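Local coordinates for flagellar hook-associated protein (Burkholderia pseudomallei, PDB 4UT1), which probably serves as a structural component of the bacterial flagellum, forming the junction between hook and filament, at residues S93-L98 and L293-Q298; Q101-V106 and N602-A607. All blocks are in the same frame, centred on the assembly; numbering follows the deposited sequence.

Contact 1 of 2, residues S93-L98 and L293-Q298; sequences STYYTL and LAFRSQ
Tyr95 and Phe295 meet where helix 80-106 packs on helix 287-322 in the elongated helical bundle of this hook junction protein. The axes of segments 93-98 and 293-298 come within 9.0 Å, their N-to-C directions 47° apart, and the CA atoms of Tyr95 and Phe295 lie 5.4 Å from each other. Where backbones run this close, a flat side chain can lie directly on the opposing main chain, and Tyr95 does so. With CG anti to the backbone N (chi1 -167°), its ring reaches over to helix 287-322, and one face receives the CA of Phe295, displaced toward the rim and 3.5 Å from Tyr95 CE1. Ala294 CB lies on the same side of the ring, out past its CD2-CE2 rim, 3.9 Å from Tyr95 CD2. The phenol oxygen passes the CB of Gln298 and hydrogen-bonds with Thr299 one residue further on, so an otherwise apolar contact gains a polar tether at its border. Phe295 itself is buried and also touches Val165 of helix 134-193. Two residues of helix 80-106 meet its ring from different directions: Tyr95 CE1 at the edge, near the ring plane, and Leu98 over a face. Leu98 CD1 touches Phe295 CD2 at 3.5 Å, and Leu98 CB makes a CH-pi contact 3.4 Å from the Phe295 ring centroid, only 6° off the ring normal.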
loop_
_atom_site.group_PDB
_atom_site.type_symbol
_atom_site.label_atom_id
_atom_site.label_comp_id
_atom_site.label_asym_id
_atom_site.label_seq_id
_atom_site.Cartn_x
_atom_site.Cartn_y
_atom_site.Cartn_z
ATOM N N SER A 93 3.198 -27.057 -6.020
ATOM C CA SER A 93 2.014 -27.510 -5.301
ATOM C C SER A 93 1.907 -26.787 -3.968
ATOM O O SER A 93 0.816 -26.471 -3.524
ATOM C CB SER A 93 2.030 -29.028 -5.083
ATOM O OG SER A 93 3.019 -29.405 -4.148
ATOM N N THR A 94 3.043 -26.538 -3.328
ATOM C CA THR A 94 3.069 -25.730 -2.110
ATOM C C THR A 94 2.551 -24.307 -2.390
ATOM O O THR A 94 1.704 -23.796 -1.661
ATOM C CB THR A 94 4.500 -25.659 -1.523
ATOM O OG1 THR A 94 4.866 -26.958 -1.043
ATOM C CG2 THR A 94 4.566 -24.674 -0.368
ATOM N N TYR A 95 3.073 -23.682 -3.443
ATOM C CA TYR A 95 2.669 -22.327 -3.827
ATOM C C TYR A 95 1.174 -22.328 -4.161
ATOM O O TYR A 95 0.415 -21.503 -3.644
ATOM C CB TYR A 95 3.515 -21.832 -5.011
ATOM C CG TYR A 95 3.427 -20.347 -5.339
ATOM C CD1 TYR A 95 2.423 -19.544 -4.806
ATOM C CD2 TYR A 95 4.347 -19.755 -6.200
ATOM C CE1 TYR A 95 2.343 -18.186 -5.121
ATOM C CE2 TYR A 95 4.278 -18.402 -6.514
ATOM C CZ TYR A 95 3.280 -17.627 -5.970
ATOM O OH TYR A 95 3.210 -16.287 -6.287
ATOM N N TYR A 96 0.747 -23.264 -5.005
ATOM C CA TYR A 96 -0.674 -23.361 -5.352
ATOM C C TYR A 96 -1.576 -23.440 -4.109
ATOM O O TYR A 96 -2.535 -22.669 -3.975
ATOM C CB TYR A 96 -0.961 -24.572 -6.251
ATOM C CG TYR A 96 -2.446 -24.698 -6.495
ATOM C CD1 TYR A 96 -3.150 -23.647 -7.071
ATOM C CD2 TYR A 96 -3.156 -25.826 -6.118
ATOM C CE1 TYR A 96 -4.508 -23.722 -7.280
ATOM C CE2 TYR A 96 -4.533 -25.910 -6.330
ATOM C CZ TYR A 96 -5.197 -24.851 -6.906
ATOM O OH TYR A 96 -6.559 -24.916 -7.119
ATOM N N THR A 97 -1.274 -24.371 -3.210
ATOM C CA THR A 97 -2.100 -24.572 -2.025
ATOM C C THR A 97 -2.264 -23.263 -1.250
ATOM O O THR A 97 -3.369 -22.912 -0.829
ATOM C CB THR A 97 -1.514 -25.670 -1.108
ATOM O OG1 THR A 97 -1.564 -26.921 -1.797
ATOM C CG2 THR A 97 -2.316 -25.786 0.167
ATOM N N LEU A 98 -1.174 -22.515 -1.113
ATOM C CA LEU A 98 -1.201 -21.296 -0.324
ATOM C C LEU A 98 -1.982 -20.189 -1.020
ATOM O O LEU A 98 -2.755 -19.473 -0.383
ATOM C CB LEU A 98 0.222 -20.821 -0.029
ATOM C CG LEU A 98 1.008 -21.680 0.959
ATOM C CD1 LEU A 98 2.453 -21.257 0.952
ATOM C CD2 LEU A 98 0.410 -21.546 2.345
ATOM N N LEU A 293 8.459 -19.646 0.125
ATOM C CA LEU A 293 9.125 -18.371 -0.097
ATOM C C LEU A 293 8.559 -17.598 -1.287
ATOM O O LEU A 293 8.346 -16.393 -1.197
ATOM C CB LEU A 293 10.631 -18.598 -0.284
ATOM C CG LEU A 293 11.314 -19.193 0.945
ATOM C CD1 LEU A 293 12.774 -19.551 0.660
ATOM C CD2 LEU A 293 11.207 -18.247 2.132
ATOM N N ALA A 294 8.326 -18.279 -2.406
ATOM C CA ALA A 294 7.761 -17.605 -3.583
ATOM C C ALA A 294 6.357 -17.046 -3.315
ATOM O O ALA A 294 6.024 -15.944 -3.755
ATOM C CB ALA A 294 7.725 -18.554 -4.770
ATOM N N PHE A 295 5.535 -17.813 -2.604
ATOM C CA PHE A 295 4.205 -17.355 -2.217
ATOM C C PHE A 295 4.304 -16.084 -1.387
ATOM O O PHE A 295 3.586 -15.114 -1.631
ATOM C CB PHE A 295 3.456 -18.447 -1.430
ATOM C CG PHE A 295 2.206 -17.958 -0.738
ATOM C CD1 PHE A 295 1.068 -17.652 -1.464
ATOM C CD2 PHE A 295 2.171 -17.809 0.647
ATOM C CE1 PHE A 295 -0.074 -17.204 -0.829
ATOM C CE2 PHE A 295 1.028 -17.357 1.288
ATOM C CZ PHE A 295 -0.097 -17.051 0.546
ATOM N N ARG A 296 5.212 -16.086 -0.418
ATOM C CA ARG A 296 5.380 -14.939 0.466
ATOM C C ARG A 296 5.797 -13.666 -0.285
ATOM O O ARG A 296 5.154 -12.627 -0.149
ATOM C CB ARG A 296 6.414 -15.253 1.557
ATOM C CG ARG A 296 6.446 -14.215 2.676
ATOM C CD ARG A 296 7.264 -14.679 3.867
ATOM N NE ARG A 296 8.681 -14.786 3.560
ATOM C CZ ARG A 296 9.586 -15.285 4.397
ATOM N NH1 ARG A 296 9.207 -15.718 5.588
ATOM N NH2 ARG A 296 10.867 -15.346 4.042
ATOM N N SER A 297 6.860 -13.753 -1.079
ATOM C CA SER A 297 7.414 -12.559 -1.728
ATOM C C SER A 297 6.652 -12.131 -2.987
ATOM O O SER A 297 6.681 -10.955 -3.353
ATOM C CB SER A 297 8.895 -12.777 -2.082
ATOM O OG SER A 297 9.042 -13.831 -3.022
ATOM N N GLN A 298 5.974 -13.061 -3.655
ATOM C CA GLN A 298 5.377 -12.722 -4.947
ATOM C C GLN A 298 3.862 -12.557 -4.897
ATOM O O GLN A 298 3.273 -11.914 -5.771
ATOM C CB GLN A 298 5.758 -13.769 -5.995
ATOM C CG GLN A 298 7.280 -13.923 -6.174
ATOM C CD GLN A 298 7.960 -12.643 -6.613
ATOM O OE1 GLN A 298 8.719 -12.029 -5.855
ATOM N NE2 GLN A 298 7.697 -12.230 -7.844
#

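Contact 2 of 2, residues Q101-V106 and N602-A607; sequences QLNNYV and NAIGNA. With EDO (1,2-ethanediol), chain B.
Ile604 points from segment 602-607 toward segment 101-106 where the two helices run roughly antiparallel, their axes 9.1 Å apart at closest approach and crossing at -138°, with the CA atoms of Asn103 and Gly605 5.9 Å from each other. The contact illustrates how one branched side chain can divide its work between its two arms. The shorter arm, CG2, stands anti to the backbone N and lies against the main chain of helix 80-106, 3.7 Å from the CA of Asn103 and close to that residue's CB. The longer arm takes the other direction, since CG1 is anti to the carbonyl carbon (chi1 -62°), and carries CD1 toward two apolar residues one helical turn apart. Ile604 CD1 lies 3.8 Å from Leu102 CD2, the two side chains crossing at about a right angle, and meets Val106 CG2 tip to tip at 3.9 Å. Leu102 and Ile604 are both buried; helix 287-322 adds Thr299 against the leucine and Ala303 against the isoleucine, and Tyr158 and Leu161 of helix 134-193 also pack on Leu102.

Beside this apolar patch, Asn103 extends its amide along the glycine. Its OD1 sits 3.4 Å from the CA of Gly605, a van der Waals approach to a backbone that bears no side chain at this point. Away from the interface, the carbonyl oxygen of Asn606 accepts a hydrogen bond from O1 of an ethanediol, probably a crystallisation additive, which Ser609 also binds.

Aliphatic side chains inside and one asparagine laid against a glycine where the backbones come closest make this an obliquely crossing, roughly antiparallel helix pair, here within the long helical bundle that joins N-terminal and C-terminal parts of the FlgK chain.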
loop_
_atom_site.group_PDB
_atom_site.type_symbol
_atom_site.label_atom_id
_atom_site.label_comp_id
_atom_site.label_asym_id
_atom_site.label_seq_id
_atom_site.Cartn_x
_atom_site.Cartn_y
_atom_site.Cartn_z
ATOM N N GLN A 101 -5.695 -20.973 -1.007
ATOM C CA GLN A 101 -6.205 -20.585 0.305
ATOM C C GLN A 101 -6.485 -19.078 0.374
ATOM O O GLN A 101 -7.570 -18.658 0.786
ATOM C CB GLN A 101 -5.223 -20.988 1.415
ATOM C CG GLN A 101 -5.713 -20.620 2.814
ATOM C CD GLN A 101 -4.673 -20.845 3.895
ATOM O OE1 GLN A 101 -4.804 -20.329 5.008
ATOM N NE2 GLN A 101 -3.641 -21.616 3.579
ATOM N N LEU A 102 -5.510 -18.264 -0.029
ATOM C CA LEU A 102 -5.688 -16.816 -0.050
ATOM C C LEU A 102 -6.838 -16.403 -0.976
ATOM O O LEU A 102 -7.686 -15.588 -0.614
ATOM C CB LEU A 102 -4.384 -16.126 -0.478
ATOM C CG LEU A 102 -4.449 -14.599 -0.530
ATOM C CD1 LEU A 102 -4.740 -14.001 0.853
ATOM C CD2 LEU A 102 -3.168 -14.024 -1.124
ATOM N N ASN A 103 -6.868 -16.979 -2.171
ATOM C CA ASN A 103 -7.879 -16.629 -3.165
ATOM C C ASN A 103 -9.304 -16.905 -2.683
ATOM O O ASN A 103 -10.222 -16.093 -2.888
ATOM C CB ASN A 103 -7.614 -17.394 -4.465
ATOM C CG ASN A 103 -8.471 -16.899 -5.612
ATOM O OD1 ASN A 103 -8.598 -15.687 -5.828
ATOM N ND2 ASN A 103 -9.078 -17.828 -6.343
ATOM N N ASN A 104 -9.482 -18.055 -2.047
ATOM C CA ASN A 104 -10.773 -18.456 -1.509
ATOM C C ASN A 104 -11.187 -17.493 -0.418
ATOM O O ASN A 104 -12.366 -17.136 -0.283
ATOM C CB ASN A 104 -10.713 -19.894 -0.964
ATOM C CG ASN A 104 -10.552 -20.928 -2.060
ATOM O OD1 ASN A 104 -10.768 -20.643 -3.236
ATOM N ND2 ASN A 104 -10.181 -22.147 -1.674
ATOM N N TYR A 105 -10.204 -17.051 0.357
ATOM C CA TYR A 105 -10.466 -16.062 1.384
ATOM C C TYR A 105 -10.892 -14.716 0.793
ATOM O O TYR A 105 -11.888 -14.148 1.218
ATOM C CB TYR A 105 -9.243 -15.841 2.264
ATOM C CG TYR A 105 -9.456 -14.669 3.183
ATOM C CD1 TYR A 105 -10.217 -14.803 4.340
ATOM C CD2 TYR A 105 -8.934 -13.416 2.878
ATOM C CE1 TYR A 105 -10.434 -13.724 5.180
ATOM C CE2 TYR A 105 -9.148 -12.329 3.713
ATOM C CZ TYR A 105 -9.894 -12.494 4.862
ATOM O OH TYR A 105 -10.102 -11.417 5.692
ATOM N N VAL A 106 -10.120 -14.207 -0.164
ATOM C CA VAL A 106 -10.358 -12.873 -0.718
ATOM C C VAL A 106 -11.684 -12.757 -1.470
ATOM O O VAL A 106 -12.358 -11.726 -1.378
ATOM C CB VAL A 106 -9.215 -12.448 -1.654
ATOM C CG1 VAL A 106 -9.569 -11.184 -2.379
ATOM C CG2 VAL A 106 -7.947 -12.231 -0.843
ATOM N N ASN A 602 -7.741 -9.717 -8.562
ATOM C CA ASN A 602 -7.460 -10.439 -9.798
ATOM C C ASN A 602 -6.012 -10.911 -9.891
ATOM O O ASN A 602 -5.740 -11.927 -10.522
ATOM C CB ASN A 602 -7.800 -9.572 -11.013
ATOM C CG ASN A 602 -9.297 -9.433 -11.223
ATOM O OD1 ASN A 602 -10.073 -10.259 -10.761
ATOM N ND2 ASN A 602 -9.707 -8.374 -11.919
ATOM N N ALA A 603 -5.088 -10.181 -9.271
ATOM C CA ALA A 603 -3.694 -10.620 -9.226
ATOM C C ALA A 603 -3.619 -11.950 -8.493
ATOM O O ALA A 603 -2.947 -12.880 -8.932
ATOM C CB ALA A 603 -2.798 -9.580 -8.544
ATOM N N ILE A 604 -4.326 -12.038 -7.375
ATOM C CA ILE A 604 -4.365 -13.277 -6.610
ATOM C C ILE A 604 -5.080 -14.379 -7.403
ATOM O O ILE A 604 -4.598 -15.519 -7.492
ATOM C CB ILE A 604 -5.058 -13.070 -5.244
ATOM C CG1 ILE A 604 -4.263 -12.061 -4.405
ATOM C CG2 ILE A 604 -5.220 -14.421 -4.513
ATOM C CD1 ILE A 604 -5.005 -11.465 -3.212
ATOM N N GLY A 605 -6.221 -14.040 -7.995
ATOM C CA GLY A 605 -6.994 -15.009 -8.754
ATOM C C GLY A 605 -6.258 -15.584 -9.949
ATOM O O GLY A 605 -6.328 -16.784 -10.221
ATOM N N ASN A 606 -5.538 -14.725 -10.659
ATOM C CA ASN A 606 -4.810 -15.135 -11.843
ATOM C C ASN A 606 -3.633 -16.021 -11.461
ATOM O O ASN A 606 -3.331 -16.988 -12.154
ATOM C CB ASN A 606 -4.329 -13.915 -12.635
ATOM C CG ASN A 606 -5.474 -13.128 -13.232
ATOM O OD1 ASN A 606 -6.595 -13.617 -13.306
ATOM N ND2 ASN A 606 -5.200 -11.901 -13.653
ATOM N N ALA A 607 -2.994 -15.700 -10.340
ATOM C CA ALA A 607 -1.896 -16.529 -9.827
ATOM C C ALA A 607 -2.406 -17.938 -9.532
ATOM O O ALA A 607 -1.791 -18.929 -9.924
ATOM C CB ALA A 607 -1.302 -15.909 -8.581
HETATM C C1 EDO B . -4.906 -17.980 -16.030
HETATM O O1 EDO B . -4.241 -17.080 -15.128
HETATM C C2 EDO B . -3.840 -18.677 -16.871
HETATM O O2 EDO B . -4.326 -18.893 -18.203
#

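Contacts 1 and 2 lie on successive portions of helix 80-106, their centres about 12 Å apart, and show how one helix can serve two distant partners. Along the chain the order is 93-98, 101-106, 293-298, 602-607, so the two pairings interlock: helix 287-322 is met first, helix 593-630 second. Between these partners in sequence lie antiparallel beta sheets, several of them in the D2-like and D3 domains, and the chain returns to the same bundle after forming them. Helix 287-322 also touches residues of contact 2, and helix 593-630 those of contact 1, so early, middle and late parts of the sequence are packed together in one helical bundle.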